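Long-range contacts in salmonella plasmid virulence: SpvB (Salmonella typhimurium, PDB 6P0X), which probably transfers ADP-ribose from NAD to an arginine of host actin as a secreted virulence toxin, this chain being its N-terminal domain of unknown role: residues 16-21 and 307-312; 239-244 and 287-292. All coordinates share one frame; numbering follows the deposited sequence.

Contact 1: residues 16-21 and 307-312; sequences ITLPLP and SRLLLE. With AKR (acrylic acid), chain E.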
ATOM      1  N   ILE A  16       3.799  13.375  16.803  1.00 33.89           N
ATOM      2  CA  ILE A  16       3.215  14.398  15.946  1.00 29.80           C
ATOM      3  C   ILE A  16       2.359  13.702  14.904  1.00 35.50           C
ATOM      4  O   ILE A  16       2.753  12.667  14.352  1.00 38.63           O
ATOM      5  CB  ILE A  16       4.277  15.267  15.241  1.00 30.21           C
ATOM      6  CG1 ILE A  16       5.407  15.652  16.188  1.00 33.73           C
ATOM      7  CG2 ILE A  16       3.633  16.529  14.675  1.00 33.72           C
ATOM      8  CD1 ILE A  16       6.540  16.350  15.480  1.00 31.54           C
ATOM      9  N   THR A  17       1.196  14.281  14.625  1.00 38.24           N
ATOM     10  CA  THR A  17       0.336  13.847  13.534  1.00 37.61           C
ATOM     11  C   THR A  17       0.130  15.015  12.585  1.00 36.81           C
ATOM     12  O   THR A  17      -0.269  16.105  13.008  1.00 40.91           O
ATOM     13  CB  THR A  17      -1.012  13.333  14.049  1.00 37.86           C
ATOM     14  OG1 THR A  17      -0.799  12.189  14.885  1.00 43.47           O
ATOM     15  CG2 THR A  17      -1.909  12.935  12.886  1.00 30.56           C
ATOM     16  N   LEU A  18       0.414  14.784  11.309  1.00 33.54           N
ATOM     17  CA  LEU A  18       0.151  15.739  10.244  1.00 27.26           C
ATOM     18  C   LEU A  18      -0.965  15.181   9.377  1.00 31.55           C
ATOM     19  O   LEU A  18      -0.766  14.157   8.702  1.00 33.62           O
ATOM     20  CB  LEU A  18       1.411  15.982   9.412  1.00 22.51           C
ATOM     21  CG  LEU A  18       1.277  16.719   8.079  1.00 26.56           C
ATOM     22  CD1 LEU A  18       0.609  18.076   8.255  1.00 32.40           C
ATOM     23  CD2 LEU A  18       2.648  16.879   7.440  1.00 28.13           C
ATOM     24  N   PRO A  19      -2.148  15.787   9.380  1.00 35.31           N
ATOM     25  CA  PRO A  19      -3.271  15.202   8.645  1.00 29.78           C
ATOM     26  C   PRO A  19      -3.103  15.384   7.147  1.00 36.82           C
ATOM     27  O   PRO A  19      -2.492  16.346   6.676  1.00 43.96           O
ATOM     28  CB  PRO A  19      -4.492  15.978   9.163  1.00 31.64           C
ATOM     29  CG  PRO A  19      -3.998  16.826  10.303  1.00 38.26           C
ATOM     30  CD  PRO A  19      -2.529  17.009  10.102  1.00 36.42           C
ATOM     31  N   LEU A  20      -3.628  14.449   6.418  1.00 36.74           N
ATOM     32  CA  LEU A  20      -3.662  14.565   4.974  1.00 37.04           C
ATOM     33  C   LEU A  20      -4.982  15.194   4.536  1.00 40.64           C
ATOM     34  O   LEU A  20      -6.005  15.035   5.211  1.00 44.07           O
ATOM     35  CB  LEU A  20      -3.503  13.194   4.325  1.00 30.55           C
ATOM     36  CG  LEU A  20      -2.271  12.399   4.759  1.00 31.29           C
ATOM     37  CD1 LEU A  20      -2.202  11.070   4.022  1.00 36.18           C
ATOM     38  CD2 LEU A  20      -1.004  13.206   4.548  1.00 26.96           C
ATOM     39  N   PRO A  21      -4.998  15.915   3.415  1.00 43.80           N
ATOM     40  CA  PRO A  21      -6.239  16.595   2.987  1.00 44.12           C
ATOM     41  C   PRO A  21      -7.221  15.642   2.315  1.00 42.70           C
ATOM     42  O   PRO A  21      -7.515  15.720   1.118  1.00 47.54           O
ATOM     43  CB  PRO A  21      -5.708  17.671   2.035  1.00 43.85           C
ATOM     44  CG  PRO A  21      -4.469  17.076   1.448  1.00 40.55           C
ATOM     45  CD  PRO A  21      -3.888  16.133   2.470  1.00 43.29           C
ATOM     46  N   SER A 307      -6.990  20.344  -3.007  1.00 43.18           N
ATOM     47  CA  SER A 307      -6.071  20.619  -1.915  1.00 47.73           C
ATOM     48  C   SER A 307      -4.707  20.030  -2.245  1.00 44.81           C
ATOM     49  O   SER A 307      -4.615  18.957  -2.854  1.00 46.55           O
ATOM     50  CB  SER A 307      -6.605  20.056  -0.593  1.00 44.88           C
ATOM     51  OG  SER A 307      -5.896  20.582   0.511  1.00 55.92           O
ATOM     52  N   ARG A 308      -3.649  20.742  -1.844  1.00 44.95           N
ATOM     53  CA  ARG A 308      -2.274  20.331  -2.115  1.00 44.59           C
ATOM     54  C   ARG A 308      -1.471  20.433  -0.826  1.00 41.08           C
ATOM     55  O   ARG A 308      -1.151  21.538  -0.385  1.00 40.45           O
ATOM     56  CB  ARG A 308      -1.651  21.205  -3.207  1.00 42.57           C
ATOM     57  CG  ARG A 308      -0.163  20.974  -3.431  1.00 44.04           C
ATOM     58  CD  ARG A 308       0.382  21.924  -4.480  1.00 45.94           C
ATOM     59  NE  ARG A 308       1.673  21.475  -4.993  1.00 51.38           N
ATOM     60  CZ  ARG A 308       2.433  22.179  -5.827  1.00 52.73           C
ATOM     61  NH1 ARG A 308       2.034  23.370  -6.249  1.00 52.76           N
ATOM     62  NH2 ARG A 308       3.594  21.692  -6.242  1.00 55.74           N
ATOM     63  N   LEU A 309      -1.126  19.298  -0.227  1.00 35.97           N
ATOM     64  CA  LEU A 309      -0.227  19.284   0.918  1.00 39.90           C
ATOM     65  C   LEU A 309       1.195  19.211   0.376  1.00 33.70           C
ATOM     66  O   LEU A 309       1.609  18.180  -0.167  1.00 41.04           O
ATOM     67  CB  LEU A 309      -0.532  18.109   1.844  1.00 32.73           C
ATOM     68  CG  LEU A 309       0.484  17.860   2.965  1.00 34.77           C
ATOM     69  CD1 LEU A 309       0.570  19.054   3.905  1.00 33.03           C
ATOM     70  CD2 LEU A 309       0.160  16.584   3.738  1.00 30.12           C
ATOM     71  N   LEU A 310       1.932  20.307   0.524  1.00 34.82           N
ATOM     72  CA  LEU A 310       3.298  20.432   0.042  1.00 38.80           C
ATOM     73  C   LEU A 310       4.254  20.268   1.210  1.00 40.34           C
ATOM     74  O   LEU A 310       4.106  20.934   2.247  1.00 51.36           O
ATOM     75  CB  LEU A 310       3.529  21.780  -0.641  1.00 36.82           C
ATOM     76  CG  LEU A 310       4.854  21.899  -1.404  1.00 46.78           C
ATOM     77  CD1 LEU A 310       5.032  20.756  -2.398  1.00 40.33           C
ATOM     78  CD2 LEU A 310       4.963  23.252  -2.102  1.00 43.34           C
ATOM     79  N   LEU A 311       5.218  19.370   1.030  1.00 34.55           N
ATOM     80  CA  LEU A 311       6.210  19.015   2.031  1.00 31.53           C
ATOM     81  C   LEU A 311       7.556  19.592   1.622  1.00 33.02           C
ATOM     82  O   LEU A 311       7.963  19.471   0.462  1.00 35.16           O
ATOM     83  CB  LEU A 311       6.309  17.496   2.169  1.00 29.56           C
ATOM     84  CG  LEU A 311       4.991  16.737   2.354  1.00 32.41           C
ATOM     85  CD1 LEU A 311       5.213  15.234   2.256  1.00 27.04           C
ATOM     86  CD2 LEU A 311       4.317  17.101   3.671  1.00 30.48           C
ATOM     87  N   GLU A 312       8.234  20.233   2.565  1.00 34.63           N
ATOM     88  CA  GLU A 312       9.576  20.759   2.370  1.00 39.31           C
ATOM     89  C   GLU A 312      10.540  19.959   3.233  1.00 34.07           C
ATOM     90  O   GLU A 312      10.287  19.760   4.432  1.00 31.25           O
ATOM     91  CB  GLU A 312       9.644  22.244   2.733  1.00 40.47           C
ATOM     92  CG  GLU A 312       8.643  23.117   1.996  1.00 55.04           C
ATOM     93  CD  GLU A 312       8.760  24.580   2.376  1.00 70.15           C
ATOM     94  OE1 GLU A 312       9.898  25.096   2.412  1.00 75.23           O
ATOM     95  OE2 GLU A 312       7.717  25.213   2.642  1.00 74.32           O
TER
HETATM   96  CA  AKR E 403       9.668  28.092   5.547  1.00 64.66           C
HETATM   97  CB  AKR E 403       9.967  29.042   6.412  1.00 59.13           C
HETATM   98  C   AKR E 403       8.541  28.297   4.535  1.00 64.69           C
HETATM   99  O   AKR E 403       7.531  27.543   4.540  1.00 62.64           O
HETATM  100  OXT AKR E 403       8.623  29.227   3.692  1.00 64.42           O
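L18, L20 and P21 lie against S307, L309 and L311 in a face-to-face packing of two beta sheets. Strand 16-19 is an outer strand of a small antiparallel sheet, paired with strand 33-36, while strand 304-314 belongs to a larger antiparallel array and pairs there with strands 288-293 and 321-328. The axes of strands 16-19 and 307-312 pass 10.4 Å apart at 139°, a spacing that leaves room for a layer of side chains, and leucine fills such a layer well with its branched, purely apolar end.

L309 is the hub. Its CG is anti to the backbone N (chi1 171°), and the CD2 branch meets CD2 of L20 at 3.7 Å, the two side chains crossing obliquely. Two residues beyond L309, L311 turns the tip of its side chain to L18, CD2 to CD2 at 4.1 Å. L20 also rests on V289 of the neighbouring strand, so that the layer extends beyond the two segments.

E312 belongs to the same strand but faces a bound acrylic acid instead, its OE2 3.0 Å from O of the ligand. Beside S307, at the far end of this contact, lies P21, whose rigid ring stands at about a right angle to the L309 side chain. Ring atom CD of P21 is 3.9 Å from CB of L309, and CB of P21 sits 3.3 Å from OG of S307.

Contact 2: residues 239-244 and 287-292; sequences FTLVFD and RQVLMF
CG of D244 is anti to the backbone N (chi1 175°) and CG of Q288 lies between the backbone N and the carbonyl carbon (chi1 50°); from paired positions on neighbouring strands these torsions bring the two polar ends side by side. NE2 of Q288 donates to OD1 of D244 at 3.0 Å. The bond lies close to the amide plane but reaches OD1 from above the carboxylate, and the two planes stand 87° apart. OD1 also accepts from N of G246, OD2 forms a salt bridge with R248, NE2 gives a bond to O of G249, and OE1 of Q288 accepts from NE of R308. The buried carboxylate is therefore well supplied with donors, while glutamine, both donor and acceptor, can serve several partners at once.

On the same face V242 packs CG2 against CD2 of F292 at 3.9 Å. The opposite face is apolar: CG1 of V289 sits over the centre of the F243 ring in a CH-pi contact, 4.3 Å from its centroid, and also meets CD1 of L241 at 3.6 Å. Beta-branched valine keeps these methyls close to the backbone, whereas the flexible M291 bends its chain until CE lies 3.7 Å from CB of F239.

Paired backbone bonds join T240 with F292 and V242 with L290, as between neighbouring antiparallel strands. At D244 the register slips: its O accepts from N of R287 at 2.7 Å and from N of Q288 at 3.0 Å, so two residues face one, the signature of a classic beta bulge.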
ATOM      1  N   PHE A 239     -13.173  10.341  -6.124  1.00 41.93           N
ATOM      2  CA  PHE A 239     -12.111  10.926  -5.317  1.00 45.73           C
ATOM      3  C   PHE A 239     -10.803  10.184  -5.551  1.00 44.30           C
ATOM      4  O   PHE A 239     -10.785   8.951  -5.629  1.00 40.94           O
ATOM      5  CB  PHE A 239     -12.467  10.888  -3.824  1.00 39.62           C
ATOM      6  CG  PHE A 239     -13.839  11.421  -3.513  1.00 46.15           C
ATOM      7  CD1 PHE A 239     -14.136  12.763  -3.701  1.00 47.16           C
ATOM      8  CD2 PHE A 239     -14.832  10.582  -3.034  1.00 42.47           C
ATOM      9  CE1 PHE A 239     -15.397  13.255  -3.415  1.00 47.26           C
ATOM     10  CE2 PHE A 239     -16.096  11.071  -2.747  1.00 44.87           C
ATOM     11  CZ  PHE A 239     -16.377  12.408  -2.937  1.00 46.76           C
ATOM     12  N   THR A 240      -9.708  10.937  -5.661  1.00 45.19           N
ATOM     13  CA  THR A 240      -8.381  10.348  -5.815  1.00 40.58           C
ATOM     14  C   THR A 240      -7.397  11.081  -4.918  1.00 36.88           C
ATOM     15  O   THR A 240      -7.173  12.283  -5.085  1.00 44.61           O
ATOM     16  CB  THR A 240      -7.903  10.403  -7.270  1.00 42.67           C
ATOM     17  OG1 THR A 240      -8.908   9.849  -8.129  1.00 44.18           O
ATOM     18  CG2 THR A 240      -6.617   9.604  -7.428  1.00 34.39           C
ATOM     19  N   LEU A 241      -6.812  10.357  -3.971  1.00 34.96           N
ATOM     20  CA  LEU A 241      -5.715  10.872  -3.163  1.00 32.00           C
ATOM     21  C   LEU A 241      -4.404  10.435  -3.805  1.00 39.73           C
ATOM     22  O   LEU A 241      -4.134   9.234  -3.915  1.00 38.83           O
ATOM     23  CB  LEU A 241      -5.819  10.357  -1.730  1.00 29.92           C
ATOM     24  CG  LEU A 241      -4.815  10.903  -0.715  1.00 31.19           C
ATOM     25  CD1 LEU A 241      -5.088  12.373  -0.446  1.00 30.46           C
ATOM     26  CD2 LEU A 241      -4.870  10.101   0.572  1.00 33.00           C
ATOM     27  N   VAL A 242      -3.601  11.399  -4.247  1.00 35.25           N
ATOM     28  CA  VAL A 242      -2.381  11.128  -5.000  1.00 34.79           C
ATOM     29  C   VAL A 242      -1.177  11.422  -4.117  1.00 41.72           C
ATOM     30  O   VAL A 242      -1.078  12.507  -3.533  1.00 39.59           O
ATOM     31  CB  VAL A 242      -2.324  11.957  -6.294  1.00 31.76           C
ATOM     32  CG1 VAL A 242      -1.002  11.732  -7.006  1.00 35.44           C
ATOM     33  CG2 VAL A 242      -3.489  11.598  -7.202  1.00 33.12           C
ATOM     34  N   PHE A 243      -0.271  10.456  -4.013  1.00 29.99           N
ATOM     35  CA  PHE A 243       1.015  10.656  -3.354  1.00 28.28           C
ATOM     36  C   PHE A 243       2.064  10.848  -4.446  1.00 31.95           C
ATOM     37  O   PHE A 243       2.358   9.915  -5.201  1.00 31.95           O
ATOM     38  CB  PHE A 243       1.348   9.472  -2.451  1.00 26.67           C
ATOM     39  CG  PHE A 243       0.469   9.373  -1.230  1.00 30.33           C
ATOM     40  CD1 PHE A 243      -0.837   8.919  -1.332  1.00 31.09           C
ATOM     41  CD2 PHE A 243       0.953   9.722   0.020  1.00 23.82           C
ATOM     42  CE1 PHE A 243      -1.648   8.826  -0.212  1.00 28.54           C
ATOM     43  CE2 PHE A 243       0.148   9.624   1.144  1.00 27.27           C
ATOM     44  CZ  PHE A 243      -1.153   9.176   1.025  1.00 27.29           C
ATOM     45  N   ASP A 244       2.618  12.056  -4.539  1.00 27.91           N
ATOM     46  CA  ASP A 244       3.538  12.420  -5.605  1.00 28.87           C
ATOM     47  C   ASP A 244       4.953  12.563  -5.060  1.00 40.55           C
ATOM     48  O   ASP A 244       5.171  13.169  -3.995  1.00 41.64           O
ATOM     49  CB  ASP A 244       3.097  13.721  -6.287  1.00 30.84           C
ATOM     50  CG  ASP A 244       4.086  14.204  -7.333  1.00 32.09           C
ATOM     51  OD1 ASP A 244       5.110  14.803  -6.952  1.00 34.65           O
ATOM     52  OD2 ASP A 244       3.841  13.988  -8.538  1.00 38.41           O
ATOM     53  N   ARG A 287       6.951  14.064  -2.159  1.00 30.91           N
ATOM     54  CA  ARG A 287       7.037  15.514  -2.087  1.00 35.57           C
ATOM     55  C   ARG A 287       5.697  16.167  -1.798  1.00 35.63           C
ATOM     56  O   ARG A 287       5.670  17.273  -1.243  1.00 31.26           O
ATOM     57  CB  ARG A 287       7.598  16.083  -3.393  1.00 30.48           C
ATOM     58  CG  ARG A 287       8.840  15.376  -3.911  1.00 32.91           C
ATOM     59  CD  ARG A 287       9.933  15.321  -2.857  1.00 29.58           C
ATOM     60  NE  ARG A 287      11.004  14.408  -3.246  1.00 41.30           N
ATOM     61  CZ  ARG A 287      12.243  14.785  -3.543  1.00 42.74           C
ATOM     62  NH1 ARG A 287      12.586  16.065  -3.484  1.00 34.58           N
ATOM     63  NH2 ARG A 287      13.148  13.875  -3.888  1.00 36.05           N
ATOM     64  N   GLN A 288       4.586  15.521  -2.150  1.00 34.77           N
ATOM     65  CA  GLN A 288       3.299  16.171  -1.928  1.00 30.19           C
ATOM     66  C   GLN A 288       2.181  15.139  -1.906  1.00 38.87           C
ATOM     67  O   GLN A 288       2.317  14.027  -2.426  1.00 39.62           O
ATOM     68  CB  GLN A 288       3.023  17.237  -2.996  1.00 32.17           C
ATOM     69  CG  GLN A 288       3.218  16.730  -4.408  1.00 36.59           C
ATOM     70  CD  GLN A 288       3.292  17.842  -5.434  1.00 41.99           C
ATOM     71  OE1 GLN A 288       2.647  18.883  -5.295  1.00 45.13           O
ATOM     72  NE2 GLN A 288       4.094  17.630  -6.471  1.00 38.63           N
ATOM     73  N   VAL A 289       1.079  15.527  -1.271  1.00 29.93           N
ATOM     74  CA  VAL A 289      -0.144  14.732  -1.226  1.00 36.74           C
ATOM     75  C   VAL A 289      -1.273  15.598  -1.775  1.00 43.94           C
ATOM     76  O   VAL A 289      -1.575  16.660  -1.220  1.00 42.49           O
ATOM     77  CB  VAL A 289      -0.460  14.242   0.198  1.00 35.02           C
ATOM     78  CG1 VAL A 289      -1.673  13.327   0.190  1.00 28.47           C
ATOM     79  CG2 VAL A 289       0.743  13.517   0.797  1.00 27.16           C
ATOM     80  N   LEU A 290      -1.896  15.148  -2.860  1.00 32.08           N
ATOM     81  CA  LEU A 290      -2.879  15.937  -3.589  1.00 38.51           C
ATOM     82  C   LEU A 290      -4.254  15.293  -3.484  1.00 34.43           C
ATOM     83  O   LEU A 290      -4.376  14.065  -3.503  1.00 34.98           O
ATOM     84  CB  LEU A 290      -2.478  16.069  -5.061  1.00 38.70           C
ATOM     85  CG  LEU A 290      -0.981  16.265  -5.310  1.00 38.49           C
ATOM     86  CD1 LEU A 290      -0.682  16.204  -6.793  1.00 41.02           C
ATOM     87  CD2 LEU A 290      -0.495  17.581  -4.715  1.00 44.51           C
ATOM     88  N   MET A 291      -5.290  16.123  -3.383  1.00 36.24           N
ATOM     89  CA  MET A 291      -6.670  15.649  -3.346  1.00 43.00           C
ATOM     90  C   MET A 291      -7.370  16.065  -4.635  1.00 47.30           C
ATOM     91  O   MET A 291      -7.439  17.259  -4.946  1.00 47.61           O
ATOM     92  CB  MET A 291      -7.403  16.206  -2.126  1.00 40.67           C
ATOM     93  CG  MET A 291      -8.769  15.586  -1.874  1.00 42.34           C
ATOM     94  SD  MET A 291      -8.690  13.839  -1.441  1.00 41.99           S
ATOM     95  CE  MET A 291      -9.792  13.133  -2.665  1.00 41.67           C
ATOM     96  N   PHE A 292      -7.883  15.087  -5.384  1.00 48.16           N
ATOM     97  CA  PHE A 292      -8.568  15.336  -6.645  1.00 46.85           C
ATOM     98  C   PHE A 292     -10.010  14.852  -6.567  1.00 46.34           C
ATOM     99  O   PHE A 292     -10.287  13.779  -6.018  1.00 42.39           O
ATOM    100  CB  PHE A 292      -7.869  14.631  -7.817  1.00 43.94           C
ATOM    101  CG  PHE A 292      -6.632  15.332  -8.311  1.00 45.56           C
ATOM    102  CD1 PHE A 292      -6.718  16.296  -9.303  1.00 45.67           C
ATOM    103  CD2 PHE A 292      -5.382  15.007  -7.806  1.00 45.78           C
ATOM    104  CE1 PHE A 292      -5.584  16.937  -9.770  1.00 43.96           C
ATOM    105  CE2 PHE A 292      -4.242  15.642  -8.270  1.00 42.99           C
ATOM    106  CZ  PHE A 292      -4.344  16.608  -9.254  1.00 44.91           C
TER

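Overall arrangement
From the N terminus, the chain first lays down 16-21, then runs through most of the domain before 307-312 returns to pack against it, so contact 1 closes a loop of 285 residues. Contact 2 is formed wholly within that span: 239-244 goes out, and 287-292 comes back after 42 intervening residues. The two contacts do not cross, and their centres are 10 Å apart. Strand 288-293 lies beside strand 304-314, with N of L309 bonding to O of V289. Contact 2 thus joins strands edge to edge, while contact 1 lays the small N-terminal sheet across the same array.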